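Local coordinates for protein HIAXHD3 (Humicola insolens, PDB 3ZXK) that hydrolyses terminal arabinofuranosyl side chains, probably of arabinoxylan, as a family 43 glycoside hydrolase that was engineered to gain endo-xylanase activity, at residues Ala255-Trp260 / Pro305-Lys310. Sequence-based numbering, arbitrary orientation.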
loop_
_atom_site.group_PDB
_atom_site.type_symbol
_atom_site.label_atom_id
_atom_site.label_comp_id
_atom_site.label_asym_id
_atom_site.label_seq_id
_atom_site.Cartn_x
_atom_site.Cartn_y
_atom_site.Cartn_z
ATOM N N ALA A 255 -17.334 -3.845 15.560
ATOM C CA ALA A 255 -17.424 -5.296 15.335
ATOM C C ALA A 255 -18.889 -5.741 15.406
ATOM O O ALA A 255 -19.764 -4.979 15.857
ATOM C CB ALA A 255 -16.565 -6.049 16.348
ATOM N N PRO A 256 -19.185 -6.964 14.945
ATOM C CA PRO A 256 -20.577 -7.416 15.018
ATOM C C PRO A 256 -21.180 -7.384 16.432
ATOM O O PRO A 256 -22.390 -7.212 16.564
ATOM C CB PRO A 256 -20.504 -8.852 14.483
ATOM C CG PRO A 256 -19.348 -8.818 13.550
ATOM C CD PRO A 256 -18.333 -7.939 14.231
ATOM N N ASP A 257 -20.359 -7.514 17.472
ATOM C CA ASP A 257 -20.872 -7.481 18.856
ATOM C C ASP A 257 -21.159 -6.048 19.361
ATOM O O ASP A 257 -21.575 -5.851 20.508
ATOM C CB ASP A 257 -19.940 -8.275 19.796
ATOM C CG ASP A 257 -18.597 -7.582 20.054
ATOM O OD1 ASP A 257 -18.289 -6.572 19.389
ATOM O OD2 ASP A 257 -17.850 -8.045 20.952
ATOM N N GLY A 258 -20.960 -5.050 18.497
ATOM C CA GLY A 258 -21.201 -3.641 18.862
ATOM C C GLY A 258 -20.021 -2.908 19.491
ATOM O O GLY A 258 -20.095 -1.701 19.766
ATOM N N THR A 259 -18.926 -3.619 19.730
ATOM C CA THR A 259 -17.749 -2.998 20.325
ATOM C C THR A 259 -16.947 -2.317 19.229
ATOM O O THR A 259 -16.815 -2.847 18.113
ATOM C CB THR A 259 -16.827 -4.018 21.029
ATOM O OG1 THR A 259 -16.414 -5.025 20.086
ATOM C CG2 THR A 259 -17.526 -4.664 22.216
ATOM N N TRP A 260 -16.398 -1.157 19.554
ATOM C CA TRP A 260 -15.631 -0.369 18.603
ATOM C C TRP A 260 -14.145 -0.506 18.778
ATOM O O TRP A 260 -13.664 -0.790 19.865
ATOM C CB TRP A 260 -16.018 1.092 18.728
ATOM C CG TRP A 260 -17.359 1.378 18.131
ATOM C CD1 TRP A 260 -18.628 1.093 18.656
ATOM C CD2 TRP A 260 -17.597 1.990 16.839
ATOM N NE1 TRP A 260 -19.595 1.519 17.799
ATOM C CE2 TRP A 260 -19.052 2.051 16.678
ATOM C CE3 TRP A 260 -16.779 2.486 15.830
ATOM C CZ2 TRP A 260 -19.647 2.599 15.549
ATOM C CZ3 TRP A 260 -17.379 3.034 14.690
ATOM C CH2 TRP A 260 -18.787 3.089 14.559
ATOM N N PRO A 305 -10.997 -9.149 18.490
ATOM C CA PRO A 305 -12.242 -8.364 18.329
ATOM C C PRO A 305 -13.464 -9.194 17.952
ATOM O O PRO A 305 -14.593 -8.793 18.245
ATOM C CB PRO A 305 -11.876 -7.360 17.222
ATOM C CG PRO A 305 -10.363 -7.220 17.353
ATOM C CD PRO A 305 -9.891 -8.617 17.678
ATOM N N VAL A 306 -13.237 -10.327 17.300
ATOM C CA VAL A 306 -14.319 -11.243 16.949
ATOM C C VAL A 306 -13.929 -12.638 17.384
ATOM O O VAL A 306 -12.847 -13.098 17.040
ATOM C CB VAL A 306 -14.638 -11.210 15.429
ATOM C CG1 VAL A 306 -15.658 -12.280 15.035
ATOM C CG2 VAL A 306 -15.168 -9.839 15.062
ATOM N N ARG A 307 -14.824 -13.299 18.119
ATOM C CA ARG A 307 -14.581 -14.646 18.667
ATOM C C ARG A 307 -15.094 -15.681 17.691
ATOM O O ARG A 307 -16.158 -15.498 17.108
ATOM C CB ARG A 307 -15.222 -14.822 20.066
ATOM C CG ARG A 307 -14.600 -13.876 21.106
ATOM C CD ARG A 307 -15.525 -13.573 22.294
ATOM N NE ARG A 307 -16.689 -12.789 21.906
ATOM C CZ ARG A 307 -16.705 -11.472 21.746
ATOM N NH1 ARG A 307 -15.604 -10.736 21.918
ATOM N NH2 ARG A 307 -17.840 -10.886 21.402
ATOM N N GLY A 308 -14.335 -16.759 17.506
ATOM C CA GLY A 308 -14.729 -17.835 16.591
ATOM C C GLY A 308 -14.897 -17.347 15.162
ATOM O O GLY A 308 -15.801 -17.777 14.455
ATOM N N ALA A 309 -14.036 -16.421 14.753
ATOM C CA ALA A 309 -14.107 -15.848 13.410
ATOM C C ALA A 309 -13.719 -16.842 12.335
ATOM O O ALA A 309 -12.881 -17.713 12.557
ATOM C CB ALA A 309 -13.217 -14.621 13.303
ATOM N N LYS A 310 -14.324 -16.681 11.163
ATOM C CA LYS A 310 -13.936 -17.431 9.973
ATOM C C LYS A 310 -12.442 -17.239 9.674
ATOM O O LYS A 310 -11.873 -16.171 9.915
ATOM C CB LYS A 310 -14.813 -16.990 8.802
ATOM C CG LYS A 310 -14.772 -17.879 7.571
ATOM C CD LYS A 310 -16.132 -17.902 6.875
ATOM C CE LYS A 310 -16.069 -18.661 5.550
ATOM N NZ LYS A 310 -15.481 -17.846 4.442
HETATM O O HOH W 1 -17.587 -9.144 17.539
#
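Asp257 and Arg307 meet in a salt bridge at the protein surface, where the guanidinium presents its edge to one carboxylate oxygen. NH2 of Arg307 donates to OD2 of Asp257 over 2.9 Å in an almost straight bond (176°). OD2 lies in the guanidinium plane, whereas the N-H comes to the anti side of OD2 and somewhat out of the carboxylate plane, the two flat groups being turned 34° apart. The arginine chain, bent at chi3 (-67°), crosses the aspartate at about a right angle. The other oxygen, OD1, is held within its own loop: N of Thr259 reaches it from above the carboxylate plane at 3.0 Å, closing an Asx turn. OG1 of Thr259 lies on the syn side of OD1 at only 2.5 Å, short enough to be treated with caution. This loop is the hairpin connection between antiparallel strands 250-254 and 260-267, in one blade of the five-bladed beta-propeller that characterises family 43. A type I turn, Ala255 to Gly258, forms its tip. Away from the ion pair, beyond O of Pro305 and a bridging water, CG2 of Val306 packs on CD of Pro256 at 3.8 Å and lies 4.2 Å from CB of Ala255. Phe29 of strand 28-32 touches all three side chains, joining this blade to its own. The water accepts from N of Asp257 and donates to O of Pro305, 3.1 Å away.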